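Local coordinates for protein tryptophanyl-tRNA synthetase (Cryptosporidium parvum Iowa II, PDB 3HV0) that probably catalyses the ATP-dependent attachment of L-tryptophan to tRNA(Trp) as a class I aminoacyl-tRNA synthetase and is seen here as its C-terminal part, synthetase core included, with tryptophan bound, at residues Ile36-Arg41 against Ile65-Glu70; Met139-Ala144 against Lys364-Ile369; Leu169-Lys174 against Pro242-Leu247; Ala293-Gln298 against Asp312-Trp317. One frame throughout, in Å; residues are numbered along the deposited sequence.

Contact 1. Residues Ile36-Arg41 against Ile65-Glu70; sequences IERMER and ILDVYE
Residues Ile36-Arg41 and Ile65-Glu70 are helical and run nearly parallel, their axes 24° apart and 10.9 Å at closest approach, with Met39 and Leu66 as the nearest CA pair. Arg38 does most of the bridging. Its CG lies anti to the backbone N (chi1 175°), and the chain stays extended to NE, so the guanidinium spans the gap between the helices. There it meets two acids one turn apart. NE of Arg38 donates to OE2 of Glu70 at 2.7 Å, and NH2 of Arg38 reaches the same oxygen at 2.9 Å. This is a side-on grip in which both nitrogens hold one atom, from opposite faces of the carboxylate plane. OE2 lies close to the guanidinium plane, while the two flat groups stand 85° apart. NH2 of Arg38 also forms a salt bridge to OD1 of Asp67 at 2.6 Å, which closes the charge network. CB of Leu66 lies over one face of the Arg38 guanidinium, 3.6 Å from its plane and toward its rim. The apolar part is slight: CB of Met39 meets CD2 of Leu66 at 4.1 Å. Arg38 NH2 has a further acceptor in the backbone O of Glu63. Arg38, Asp67 and Glu70 form a salt-bridge network that joins helices 33-43 and 62-70. Helix 93-106 packs against both, with Phe106 touching Met39 and Leu66.

Contact 2. Residues Met139-Ala144 against Lys364-Ile369; sequences MKDIIA and KNREAI
The guanidinium of Arg366 lies across the aliphatic chain of Lys140. CB of Lys140 sits 3.4 Å above the guanidinium plane, toward the rim, and CD follows over the same group, 3.4 Å from NH2 of Arg366. The lysine covers the flat group with methylenes rather than with its charge. CG of Arg366 is anti to the backbone N (chi1 -162°), and the extended chain carries NE to Asp141. At the edge, NE of Arg366 donates to OD2 of Asp141 at 2.7 Å in a salt bridge. The donor comes from above the carboxylate plane, and the two planes are 54° apart. NH2 of Arg366 is held by Glu137, so two acids fix the group. Asp141 is itself positioned by the backbone N of Leu88, which donates to OD1. Ile369 slides past Lys140 in the opposite direction, and its CD1 packs 3.5 Å from CG2 of Ile143 and 4.0 Å from CB of Ala144. ND2 of Asn365 adds a weak bond to the carbonyl O of Ala144. The contact joins the C-terminal ends of helices 128-143 and 344-367. Helix 371-378 packs on Lys140 and Ile143, while Ile142 and Met139 face strands 110-114 and 152-156 of the central sheet.

Contact 3. Residues Leu169-Lys174 against Pro242-Leu247; sequences LRIEKK and PRLGYL
Leu244 meets Arg170, Ile171 and Lys174 through its two methyl groups, its CG anti to the carbonyl carbon (chi1 -57°). CG of Lys174, likewise anti to its carbonyl carbon, lies 3.9 Å from CD2 of Leu244. These two side chains slide past each other in opposite directions. CD2 of Leu244 also lies 3.4 Å from the backbone O of Arg170, and CD1 of Leu244 meets CG1 of Ile171 at 4.2 Å, the two side chains crossing at about a right angle. The leucine therefore packs against the side of the helix. Polar contact across the pair is sparse. NH1 of Arg243 gives a weak bond of 3.1 Å to the backbone O of Lys174. The guanidinium of Arg170 and the ring of Tyr246 are turned 77° apart, with NH1 of Arg170 3.6 Å from OH of Tyr246. Both groups bind Asp167, which links them more firmly than they are linked to each other. This surface contact ties the end of helix 157-174 to the loop between helix 231-240 and strand 250-254. Helix 192-202 packs on Ile171. Lys173 makes a cation-pi contact with Phe120 of the second subunit, and its NZ bonds to O of Phe120 and Lys123 there.

Contact 4. Residues Ala293-Gln298 against Asp312-Trp317; sequences AFSGGQ and DVDVSW
Asp314 meets the loop at Ser295 and Gly296, and its side chain joins that loop to the start of a helix. CB of Asp314 lies 3.6 Å from the backbone N of Gly296. CG stands anti to the backbone N of Asp314 (chi1 -170°), and the carboxylate branches from there. OD1 of Asp314 accepts from Gly296 N at 2.9 Å, on its anti side and 16° out of the carboxylate plane. It also takes a water and the hydroxyl of Tyr337. OD2 of Asp314 turns to its own helix and accepts from Trp317 N at 2.7 Å, a capping bond from the N-cap position of helix 315-323. One carboxylate thus serves the loop and the helix end. The backbone adds a nearly straight bond, 2.9 Å from Val315 N to Phe294 O. The water also donates to Phe294 O and accepts from Ser316 OG. On the loop side, Ser295 OG accepts from Gly297 N, forming an ST turn, and is also hydrogen-bonded to Ser344 OG. CB of Phe294 meets CG2 of Val315 at 3.5 Å, and CG2 of Val313 lies 3.4 Å from CA of Gly296, where there is no side chain. The contact joins the loop after helix 282-292 to the start of helix 315-323. Helix 344-367 packs on Asp314 and Ser316, and helix 327-339 on Trp317.

How the contacts relate
Contact 3 is a surface contact, while contacts 1, 2 and 4 are partly buried. In contacts 1 and 2 an arginine bridges to acids of another element, with aliphatic carbon over its guanidinium. Contact 3 relies on leucine methyls and has one weak bond between its segments. Contact 4 relies on backbone groups, a capping carboxylate and a water. Helix 344-367 serves two of them: its C-terminal end belongs to contact 2, and it also packs beside contact 4. Contacts 3 and 4 lie on opposite sides of the chain's centre, their centres about 46 Å apart. The second subunit touches the segments of contact 3 alone. None of the four touches another.

Contact 1. Residues Ile36-Arg41 against Ile65-Glu70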
loop_
_atom_site.group_PDB
_atom_site.type_symbol
_atom_site.label_atom_id
_atom_site.label_comp_id
_atom_site.label_asym_id
_atom_site.label_seq_id
_atom_site.Cartn_x
_atom_site.Cartn_y
_atom_site.Cartn_z
ATOM N N ILE A 36 -3.749 20.549 -32.785
ATOM C CA ILE A 36 -2.717 21.500 -32.349
ATOM C C ILE A 36 -3.158 22.929 -32.617
ATOM O O ILE A 36 -3.048 23.793 -31.748
ATOM C CB ILE A 36 -1.362 21.245 -33.032
ATOM C CG1 ILE A 36 -0.802 19.881 -32.617
ATOM C CG2 ILE A 36 -0.367 22.338 -32.659
ATOM C CD1 ILE A 36 0.334 19.405 -33.488
ATOM N N GLU A 37 -3.655 23.174 -33.821
ATOM C CA GLU A 37 -4.247 24.463 -34.142
ATOM C C GLU A 37 -5.366 24.760 -33.133
ATOM O O GLU A 37 -5.466 25.888 -32.650
ATOM C CB GLU A 37 -4.780 24.482 -35.585
ATOM C CG GLU A 37 -5.239 25.856 -36.063
ATOM C CD GLU A 37 -5.950 25.832 -37.423
ATOM O OE1 GLU A 37 -6.551 24.798 -37.792
ATOM O OE2 GLU A 37 -5.928 26.869 -38.119
ATOM N N ARG A 38 -6.166 23.743 -32.781
ATOM C CA ARG A 38 -7.351 23.939 -31.921
ATOM C C ARG A 38 -6.941 24.499 -30.573
ATOM O O ARG A 38 -7.647 25.323 -29.994
ATOM C CB ARG A 38 -8.170 22.643 -31.777
ATOM C CG ARG A 38 -9.379 22.716 -30.798
ATOM C CD ARG A 38 -10.534 21.756 -31.192
ATOM N NE ARG A 38 -11.311 21.262 -30.050
ATOM C CZ ARG A 38 -11.220 20.030 -29.530
ATOM N NH1 ARG A 38 -10.378 19.123 -30.039
ATOM N NH2 ARG A 38 -11.970 19.693 -28.480
ATOM N N MET A 39 -5.770 24.069 -30.118
ATOM C CA MET A 39 -5.183 24.515 -28.868
ATOM C C MET A 39 -4.660 25.950 -28.913
ATOM O O MET A 39 -5.076 26.774 -28.099
ATOM C CB MET A 39 -4.045 23.564 -28.487
ATOM C CG MET A 39 -3.054 24.134 -27.520
ATOM S SD MET A 39 -2.371 22.817 -26.549
ATOM C CE MET A 39 -1.640 23.794 -25.235
ATOM N N GLU A 40 -3.732 26.232 -29.829
ATOM C CA GLU A 40 -3.156 27.576 -29.982
ATOM C C GLU A 40 -4.267 28.620 -30.056
ATOM O O GLU A 40 -4.154 29.708 -29.489
ATOM C CB GLU A 40 -2.322 27.683 -31.268
ATOM C CG GLU A 40 -1.071 26.808 -31.350
ATOM C CD GLU A 40 -0.190 27.153 -32.552
ATOM O OE1 GLU A 40 -0.697 27.780 -33.505
ATOM O OE2 GLU A 40 1.015 26.813 -32.548
ATOM N N ARG A 41 -5.329 28.269 -30.779
ATOM C CA ARG A 41 -6.557 29.075 -30.887
ATOM C C ARG A 41 -7.112 29.407 -29.504
ATOM O O ARG A 41 -7.515 30.535 -29.229
ATOM C CB ARG A 41 -7.620 28.267 -31.648
ATOM C CG ARG A 41 -8.570 29.052 -32.488
ATOM C CD ARG A 41 -8.316 28.809 -33.969
ATOM N NE ARG A 41 -8.739 27.477 -34.411
ATOM C CZ ARG A 41 -8.751 27.062 -35.682
ATOM N NH1 ARG A 41 -8.358 27.862 -36.674
ATOM N NH2 ARG A 41 -9.159 25.829 -35.967
ATOM N N ILE A 65 -9.792 17.070 -23.125
ATOM C CA ILE A 65 -9.244 18.188 -22.335
ATOM C C ILE A 65 -9.552 19.560 -22.969
ATOM O O ILE A 65 -9.926 20.523 -22.281
ATOM C CB ILE A 65 -7.725 18.070 -22.149
ATOM C CG1 ILE A 65 -7.391 16.986 -21.110
ATOM C CG2 ILE A 65 -7.128 19.402 -21.704
ATOM C CD1 ILE A 65 -7.822 15.628 -21.515
ATOM N N LEU A 66 -9.390 19.641 -24.285
ATOM C CA LEU A 66 -9.654 20.866 -25.000
ATOM C C LEU A 66 -11.155 21.153 -24.978
ATOM O O LEU A 66 -11.559 22.317 -24.926
ATOM C CB LEU A 66 -9.142 20.767 -26.443
ATOM C CG LEU A 66 -7.643 20.486 -26.631
ATOM C CD1 LEU A 66 -7.306 20.240 -28.096
ATOM C CD2 LEU A 66 -6.832 21.651 -26.089
ATOM N N ASP A 67 -11.975 20.094 -25.021
ATOM C CA ASP A 67 -13.436 20.242 -24.923
ATOM C C ASP A 67 -13.757 20.921 -23.599
ATOM O O ASP A 67 -14.512 21.904 -23.549
ATOM C CB ASP A 67 -14.165 18.881 -24.991
ATOM C CG ASP A 67 -14.312 18.338 -26.419
ATOM O OD1 ASP A 67 -14.233 19.108 -27.408
ATOM O OD2 ASP A 67 -14.531 17.118 -26.556
ATOM N N VAL A 68 -13.166 20.378 -22.540
ATOM C CA VAL A 68 -13.344 20.871 -21.176
ATOM C C VAL A 68 -12.850 22.299 -21.020
ATOM O O VAL A 68 -13.532 23.128 -20.434
ATOM C CB VAL A 68 -12.627 19.936 -20.147
ATOM C CG1 VAL A 68 -12.162 20.700 -18.924
ATOM C CG2 VAL A 68 -13.555 18.807 -19.760
ATOM N N TYR A 69 -11.667 22.585 -21.549
ATOM C CA TYR A 69 -11.103 23.927 -21.443
ATOM C C TYR A 69 -11.903 24.913 -22.311
ATOM O O TYR A 69 -12.033 26.089 -21.968
ATOM C CB TYR A 69 -9.626 23.929 -21.819
ATOM C CG TYR A 69 -8.879 25.143 -21.310
ATOM C CD1 TYR A 69 -8.493 25.235 -19.979
ATOM C CD2 TYR A 69 -8.550 26.198 -22.160
ATOM C CE1 TYR A 69 -7.792 26.348 -19.506
ATOM C CE2 TYR A 69 -7.858 27.318 -21.700
ATOM C CZ TYR A 69 -7.487 27.389 -20.378
ATOM O OH TYR A 69 -6.806 28.497 -19.928
ATOM N N GLU A 70 -12.456 24.412 -23.419
ATOM C CA GLU A 70 -13.377 25.181 -24.267
ATOM C C GLU A 70 -14.576 25.694 -23.484
ATOM O O GLU A 70 -15.084 26.780 -23.763
ATOM C CB GLU A 70 -13.910 24.333 -25.440
ATOM C CG GLU A 70 -12.995 24.230 -26.667
ATOM C CD GLU A 70 -13.580 23.372 -27.802
ATOM O OE1 GLU A 70 -14.710 23.681 -28.287
ATOM O OE2 GLU A 70 -12.877 22.400 -28.204
#

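Contact 2. Residues Met139-Ala144 against Lys364-Ile369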
loop_
_atom_site.group_PDB
_atom_site.type_symbol
_atom_site.label_atom_id
_atom_site.label_comp_id
_atom_site.label_asym_id
_atom_site.label_seq_id
_atom_site.Cartn_x
_atom_site.Cartn_y
_atom_site.Cartn_z
ATOM N N MET A 139 13.603 16.216 -6.719
ATOM C CA MET A 139 12.638 17.323 -6.594
ATOM C C MET A 139 13.251 18.668 -6.927
ATOM O O MET A 139 12.599 19.501 -7.560
ATOM C CB MET A 139 12.070 17.444 -5.177
ATOM C CG MET A 139 11.209 16.295 -4.748
ATOM S SD MET A 139 10.204 16.635 -3.293
ATOM C CE MET A 139 9.853 18.377 -3.566
ATOM N N LYS A 140 14.482 18.880 -6.475
ATOM C CA LYS A 140 15.211 20.108 -6.766
ATOM C C LYS A 140 15.399 20.304 -8.275
ATOM O O LYS A 140 15.204 21.412 -8.805
ATOM C CB LYS A 140 16.585 20.115 -6.071
ATOM C CG LYS A 140 16.535 20.101 -4.555
ATOM C CD LYS A 140 17.920 19.925 -3.942
ATOM C CE LYS A 140 17.919 20.392 -2.485
ATOM N NZ LYS A 140 19.196 20.125 -1.758
ATOM N N ASP A 141 15.800 19.241 -8.959
ATOM C CA ASP A 141 15.911 19.290 -10.411
ATOM C C ASP A 141 14.543 19.569 -11.016
ATOM O O ASP A 141 14.430 20.262 -12.012
ATOM C CB ASP A 141 16.390 17.953 -10.979
ATOM C CG ASP A 141 17.774 17.557 -10.519
ATOM O OD1 ASP A 141 18.055 16.333 -10.520
ATOM O OD2 ASP A 141 18.581 18.441 -10.183
ATOM N N ILE A 142 13.501 18.976 -10.431
ATOM C CA ILE A 142 12.155 19.142 -10.970
ATOM C C ILE A 142 11.705 20.589 -10.784
ATOM O O ILE A 142 11.246 21.216 -11.743
ATOM C CB ILE A 142 11.158 18.135 -10.379
ATOM C CG1 ILE A 142 11.456 16.747 -10.948
ATOM C CG2 ILE A 142 9.707 18.533 -10.703
ATOM C CD1 ILE A 142 10.757 15.611 -10.260
ATOM N N ILE A 143 11.890 21.128 -9.583
ATOM C CA ILE A 143 11.511 22.524 -9.288
ATOM C C ILE A 143 12.332 23.514 -10.122
ATOM O O ILE A 143 11.846 24.592 -10.494
ATOM C CB ILE A 143 11.659 22.846 -7.787
ATOM C CG1 ILE A 143 10.646 22.038 -6.971
ATOM C CG2 ILE A 143 11.466 24.335 -7.511
ATOM C CD1 ILE A 143 11.036 21.855 -5.533
ATOM N N ALA A 144 13.568 23.129 -10.434
ATOM C CA ALA A 144 14.450 23.958 -11.269
ATOM C C ALA A 144 13.934 24.194 -12.699
ATOM O O ALA A 144 14.498 24.999 -13.409
ATOM C CB ALA A 144 15.872 23.365 -11.303
ATOM N N LYS A 364 21.935 26.705 -12.209
ATOM C CA LYS A 364 21.744 27.924 -11.417
ATOM C C LYS A 364 20.342 28.002 -10.810
ATOM O O LYS A 364 20.190 28.398 -9.665
ATOM C CB LYS A 364 22.056 29.201 -12.213
ATOM C CG LYS A 364 21.080 29.526 -13.346
ATOM C CD LYS A 364 20.931 31.034 -13.595
ATOM C CE LYS A 364 19.503 31.358 -14.090
ATOM N NZ LYS A 364 18.941 30.335 -15.038
ATOM N N ASN A 365 19.323 27.603 -11.566
ATOM C CA ASN A 365 17.957 27.518 -11.036
ATOM C C ASN A 365 17.870 26.531 -9.878
ATOM O O ASN A 365 17.078 26.714 -8.960
ATOM C CB ASN A 365 16.967 27.079 -12.110
ATOM C CG ASN A 365 16.676 28.157 -13.127
ATOM O OD1 ASN A 365 16.897 29.341 -12.889
ATOM N ND2 ASN A 365 16.169 27.745 -14.279
ATOM N N ARG A 366 18.683 25.482 -9.929
ATOM C CA ARG A 366 18.750 24.501 -8.842
ATOM C C ARG A 366 19.424 25.050 -7.583
ATOM O O ARG A 366 19.061 24.646 -6.474
ATOM C CB ARG A 366 19.485 23.242 -9.295
ATOM C CG ARG A 366 19.214 22.051 -8.414
ATOM C CD ARG A 366 20.154 20.904 -8.715
ATOM N NE ARG A 366 19.676 19.688 -8.067
ATOM C CZ ARG A 366 20.016 19.267 -6.853
ATOM N NH1 ARG A 366 20.874 19.943 -6.114
ATOM N NH2 ARG A 366 19.494 18.138 -6.386
ATOM N N GLU A 367 20.388 25.966 -7.740
ATOM C CA GLU A 367 21.043 26.573 -6.570
ATOM C C GLU A 367 20.067 27.391 -5.729
ATOM O O GLU A 367 20.326 27.617 -4.557
ATOM C CB GLU A 367 22.219 27.483 -6.936
ATOM C CG GLU A 367 23.237 26.925 -7.897
ATOM C CD GLU A 367 24.438 27.840 -8.091
ATOM O OE1 GLU A 367 25.199 28.047 -7.130
ATOM O OE2 GLU A 367 24.632 28.355 -9.213
ATOM N N ALA A 368 18.963 27.837 -6.332
ATOM C CA ALA A 368 17.950 28.634 -5.634
ATOM C C ALA A 368 16.908 27.782 -4.929
ATOM O O ALA A 368 15.878 28.292 -4.512
ATOM C CB ALA A 368 17.258 29.571 -6.605
ATOM N N ILE A 369 17.168 26.491 -4.787
ATOM C CA ILE A 369 16.197 25.581 -4.216
ATOM C C ILE A 369 16.696 25.052 -2.875
ATOM O O ILE A 369 17.630 24.262 -2.821
ATOM C CB ILE A 369 15.911 24.412 -5.184
ATOM C CG1 ILE A 369 15.618 24.973 -6.575
ATOM C CG2 ILE A 369 14.769 23.541 -4.672
ATOM C CD1 ILE A 369 14.942 24.015 -7.487
#

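Contact 3. Residues Leu169-Lys174 against Pro242-Leu247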
loop_
_atom_site.group_PDB
_atom_site.type_symbol
_atom_site.label_atom_id
_atom_site.label_comp_id
_atom_site.label_asym_id
_atom_site.label_seq_id
_atom_site.Cartn_x
_atom_site.Cartn_y
_atom_site.Cartn_z
ATOM N N LEU A 169 -6.591 0.910 -3.163
ATOM C CA LEU A 169 -7.411 -0.243 -2.776
ATOM C C LEU A 169 -8.601 -0.480 -3.724
ATOM O O LEU A 169 -8.933 -1.627 -4.049
ATOM C CB LEU A 169 -7.889 -0.073 -1.326
ATOM C CG LEU A 169 -6.826 -0.286 -0.238
ATOM C CD1 LEU A 169 -7.342 0.177 1.119
ATOM C CD2 LEU A 169 -6.381 -1.763 -0.179
ATOM N N ARG A 170 -9.237 0.609 -4.156
ATOM C CA ARG A 170 -10.368 0.560 -5.084
ATOM C C ARG A 170 -9.979 0.085 -6.482
ATOM O O ARG A 170 -10.722 -0.642 -7.133
ATOM C CB ARG A 170 -11.010 1.935 -5.197
ATOM C CG ARG A 170 -11.840 2.317 -4.007
ATOM C CD ARG A 170 -12.221 3.794 -4.060
ATOM N NE ARG A 170 -12.904 4.229 -2.833
ATOM C CZ ARG A 170 -12.583 5.305 -2.106
ATOM N NH1 ARG A 170 -11.596 6.098 -2.456
ATOM N NH2 ARG A 170 -13.269 5.597 -1.012
ATOM N N ILE A 171 -8.818 0.500 -6.949
ATOM C CA ILE A 171 -8.266 -0.008 -8.210
ATOM C C ILE A 171 -7.880 -1.489 -8.085
ATOM O O ILE A 171 -8.129 -2.274 -8.975
ATOM C CB ILE A 171 -7.018 0.784 -8.625
ATOM C CG1 ILE A 171 -7.380 2.244 -8.947
ATOM C CG2 ILE A 171 -6.347 0.120 -9.831
ATOM C CD1 ILE A 171 -6.195 3.179 -8.890
ATOM N N GLU A 172 -7.272 -1.864 -6.970
ATOM C CA GLU A 172 -6.776 -3.232 -6.788
ATOM C C GLU A 172 -7.888 -4.256 -6.756
ATOM O O GLU A 172 -7.747 -5.348 -7.308
ATOM C CB GLU A 172 -5.911 -3.324 -5.535
ATOM C CG GLU A 172 -4.577 -2.692 -5.765
ATOM C CD GLU A 172 -3.679 -2.676 -4.563
ATOM O OE1 GLU A 172 -4.102 -3.040 -3.441
ATOM O OE2 GLU A 172 -2.508 -2.261 -4.766
ATOM N N LYS A 173 -9.018 -3.878 -6.165
ATOM C CA LYS A 173 -10.168 -4.778 -6.046
ATOM C C LYS A 173 -10.800 -5.084 -7.403
ATOM O O LYS A 173 -11.462 -6.108 -7.562
ATOM C CB LYS A 173 -11.216 -4.147 -5.133
ATOM C CG LYS A 173 -12.255 -5.104 -4.607
ATOM C CD LYS A 173 -13.192 -4.349 -3.693
ATOM C CE LYS A 173 -14.340 -5.195 -3.216
ATOM N NZ LYS A 173 -15.033 -4.485 -2.111
ATOM N N LYS A 174 -10.577 -4.197 -8.368
ATOM C CA LYS A 174 -11.151 -4.328 -9.702
ATOM C C LYS A 174 -10.212 -4.976 -10.730
ATOM O O LYS A 174 -10.650 -5.255 -11.847
ATOM C CB LYS A 174 -11.589 -2.956 -10.226
ATOM C CG LYS A 174 -12.717 -2.320 -9.455
ATOM C CD LYS A 174 -14.020 -3.078 -9.638
ATOM C CE LYS A 174 -15.171 -2.444 -8.874
ATOM N NZ LYS A 174 -16.435 -3.165 -9.164
ATOM N N PRO A 242 -14.497 3.664 -15.196
ATOM C CA PRO A 242 -15.956 3.603 -15.158
ATOM C C PRO A 242 -16.456 2.730 -14.014
ATOM O O PRO A 242 -17.355 3.125 -13.294
ATOM C CB PRO A 242 -16.346 3.035 -16.536
ATOM C CG PRO A 242 -15.093 2.631 -17.203
ATOM C CD PRO A 242 -13.967 3.349 -16.538
ATOM N N ARG A 243 -15.839 1.578 -13.809
ATOM C CA ARG A 243 -16.247 0.683 -12.714
ATOM C C ARG A 243 -16.124 1.262 -11.292
ATOM O O ARG A 243 -16.613 0.665 -10.336
ATOM C CB ARG A 243 -15.459 -0.617 -12.802
ATOM C CG ARG A 243 -15.813 -1.412 -14.050
ATOM C CD ARG A 243 -15.082 -2.735 -14.128
ATOM N NE ARG A 243 -13.752 -2.581 -14.710
ATOM C CZ ARG A 243 -12.756 -3.462 -14.580
ATOM N NH1 ARG A 243 -12.929 -4.592 -13.878
ATOM N NH2 ARG A 243 -11.565 -3.202 -15.146
ATOM N N LEU A 244 -15.445 2.394 -11.153
ATOM C CA LEU A 244 -15.352 3.120 -9.889
ATOM C C LEU A 244 -16.201 4.394 -9.927
ATOM O O LEU A 244 -16.250 5.140 -8.952
ATOM C CB LEU A 244 -13.888 3.481 -9.603
ATOM C CG LEU A 244 -12.898 2.293 -9.541
ATOM C CD1 LEU A 244 -11.483 2.759 -9.460
ATOM C CD2 LEU A 244 -13.180 1.364 -8.380
ATOM N N GLY A 245 -16.861 4.642 -11.052
ATOM C CA GLY A 245 -17.613 5.878 -11.250
ATOM C C GLY A 245 -16.749 7.107 -11.337
ATOM O O GLY A 245 -17.181 8.189 -10.944
ATOM N N TYR A 246 -15.530 6.923 -11.852
ATOM C CA TYR A 246 -14.515 7.973 -11.971
ATOM C C TYR A 246 -14.306 8.311 -13.454
ATOM O O TYR A 246 -14.628 7.505 -14.329
ATOM C CB TYR A 246 -13.181 7.517 -11.372
ATOM C CG TYR A 246 -13.075 7.432 -9.844
ATOM C CD1 TYR A 246 -14.079 7.890 -8.993
ATOM C CD2 TYR A 246 -11.933 6.893 -9.257
ATOM C CE1 TYR A 246 -13.946 7.807 -7.603
ATOM C CE2 TYR A 246 -11.792 6.808 -7.893
ATOM C CZ TYR A 246 -12.796 7.265 -7.068
ATOM O OH TYR A 246 -12.606 7.154 -5.711
ATOM N N LEU A 247 -13.771 9.507 -13.727
ATOM C CA LEU A 247 -13.412 9.908 -15.082
ATOM C C LEU A 247 -12.173 9.159 -15.547
ATOM O O LEU A 247 -11.266 8.887 -14.749
ATOM C CB LEU A 247 -13.124 11.402 -15.154
ATOM C CG LEU A 247 -14.288 12.336 -14.881
ATOM C CD1 LEU A 247 -13.827 13.769 -15.083
ATOM C CD2 LEU A 247 -15.458 12.006 -15.789
#

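Contact 4. Residues Ala293-Gln298 against Asp312-Trp317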
loop_
_atom_site.group_PDB
_atom_site.type_symbol
_atom_site.label_atom_id
_atom_site.label_comp_id
_atom_site.label_asym_id
_atom_site.label_seq_id
_atom_site.Cartn_x
_atom_site.Cartn_y
_atom_site.Cartn_z
ATOM N N ALA A 293 28.028 8.786 -28.015
ATOM C CA ALA A 293 26.944 9.240 -28.900
ATOM C C ALA A 293 27.094 8.619 -30.274
ATOM O O ALA A 293 28.000 8.977 -31.015
ATOM C CB ALA A 293 26.937 10.757 -29.011
ATOM N N PHE A 294 26.201 7.695 -30.611
ATOM C CA PHE A 294 26.273 6.985 -31.889
ATOM C C PHE A 294 26.129 7.946 -33.082
ATOM O O PHE A 294 25.127 8.650 -33.215
ATOM C CB PHE A 294 25.199 5.894 -31.959
ATOM C CG PHE A 294 25.379 4.940 -33.110
ATOM C CD1 PHE A 294 26.158 3.798 -32.967
ATOM C CD2 PHE A 294 24.763 5.180 -34.337
ATOM C CE1 PHE A 294 26.329 2.913 -34.025
ATOM C CE2 PHE A 294 24.930 4.304 -35.400
ATOM C CZ PHE A 294 25.716 3.165 -35.244
ATOM N N SER A 295 27.144 7.965 -33.941
ATOM C CA SER A 295 27.154 8.828 -35.120
ATOM C C SER A 295 26.487 8.127 -36.297
ATOM O O SER A 295 26.510 6.900 -36.397
ATOM C CB SER A 295 28.595 9.214 -35.492
ATOM O OG SER A 295 28.628 10.233 -36.481
ATOM N N GLY A 296 25.888 8.923 -37.179
ATOM C CA GLY A 296 25.344 8.433 -38.445
ATOM C C GLY A 296 26.251 8.735 -39.630
ATOM O O GLY A 296 25.960 8.327 -40.763
ATOM N N GLY A 297 27.352 9.449 -39.375
ATOM C CA GLY A 297 28.324 9.800 -40.410
ATOM C C GLY A 297 29.205 8.622 -40.758
ATOM O O GLY A 297 29.270 7.648 -40.010
ATOM N N GLN A 298 29.882 8.717 -41.901
ATOM C CA GLN A 298 30.732 7.637 -42.391
ATOM C C GLN A 298 31.978 7.530 -41.515
ATOM O O GLN A 298 32.422 8.525 -40.931
ATOM C CB GLN A 298 31.112 7.879 -43.851
ATOM N N ASP A 312 18.682 9.541 -39.342
ATOM C CA ASP A 312 17.781 8.704 -38.545
ATOM C C ASP A 312 18.508 7.918 -37.446
ATOM O O ASP A 312 17.915 7.595 -36.413
ATOM C CB ASP A 312 16.983 7.765 -39.454
ATOM C CG ASP A 312 15.921 8.502 -40.249
ATOM O OD1 ASP A 312 16.219 8.998 -41.353
ATOM O OD2 ASP A 312 14.779 8.589 -39.763
ATOM N N VAL A 313 19.787 7.623 -37.678
ATOM C CA VAL A 313 20.621 6.901 -36.709
ATOM C C VAL A 313 21.528 7.810 -35.867
ATOM O O VAL A 313 21.983 7.394 -34.803
ATOM C CB VAL A 313 21.511 5.864 -37.412
ATOM C CG1 VAL A 313 20.653 4.854 -38.156
ATOM C CG2 VAL A 313 22.493 6.551 -38.352
ATOM N N ASP A 314 21.797 9.031 -36.341
ATOM C CA ASP A 314 22.687 9.960 -35.632
ATOM C C ASP A 314 22.050 10.503 -34.342
ATOM O O ASP A 314 21.065 11.251 -34.376
ATOM C CB ASP A 314 23.133 11.112 -36.534
ATOM C CG ASP A 314 24.245 11.943 -35.903
ATOM O OD1 ASP A 314 25.443 11.634 -36.111
ATOM O OD2 ASP A 314 23.921 12.902 -35.177
ATOM N N VAL A 315 22.636 10.117 -33.211
ATOM C CA VAL A 315 22.106 10.437 -31.895
ATOM C C VAL A 315 22.226 11.922 -31.608
ATOM O O VAL A 315 21.385 12.501 -30.929
ATOM C CB VAL A 315 22.835 9.643 -30.778
ATOM C CG1 VAL A 315 22.348 10.080 -29.377
ATOM C CG2 VAL A 315 22.650 8.122 -30.981
ATOM N N SER A 316 23.279 12.543 -32.121
ATOM C CA SER A 316 23.481 13.976 -31.923
ATOM C C SER A 316 22.423 14.802 -32.667
ATOM O O SER A 316 21.912 15.774 -32.131
ATOM C CB SER A 316 24.901 14.393 -32.324
ATOM O OG SER A 316 25.875 13.786 -31.478
ATOM N N TRP A 317 22.077 14.406 -33.888
ATOM C CA TRP A 317 21.029 15.113 -34.642
ATOM C C TRP A 317 19.674 15.059 -33.926
ATOM O O TRP A 317 18.989 16.076 -33.769
ATOM C CB TRP A 317 20.900 14.538 -36.047
ATOM C CG TRP A 317 19.658 14.978 -36.760
ATOM C CD1 TRP A 317 18.595 14.195 -37.097
ATOM C CD2 TRP A 317 19.333 16.307 -37.199
ATOM N NE1 TRP A 317 17.630 14.945 -37.725
ATOM C CE2 TRP A 317 18.056 16.246 -37.800
ATOM C CE3 TRP A 317 19.994 17.538 -37.146
ATOM C CZ2 TRP A 317 17.428 17.372 -38.346
ATOM C CZ3 TRP A 317 19.366 18.653 -37.686
ATOM C CH2 TRP A 317 18.098 18.561 -38.278
HETATM O O HOH W 1 26.517 11.473 -33.323
#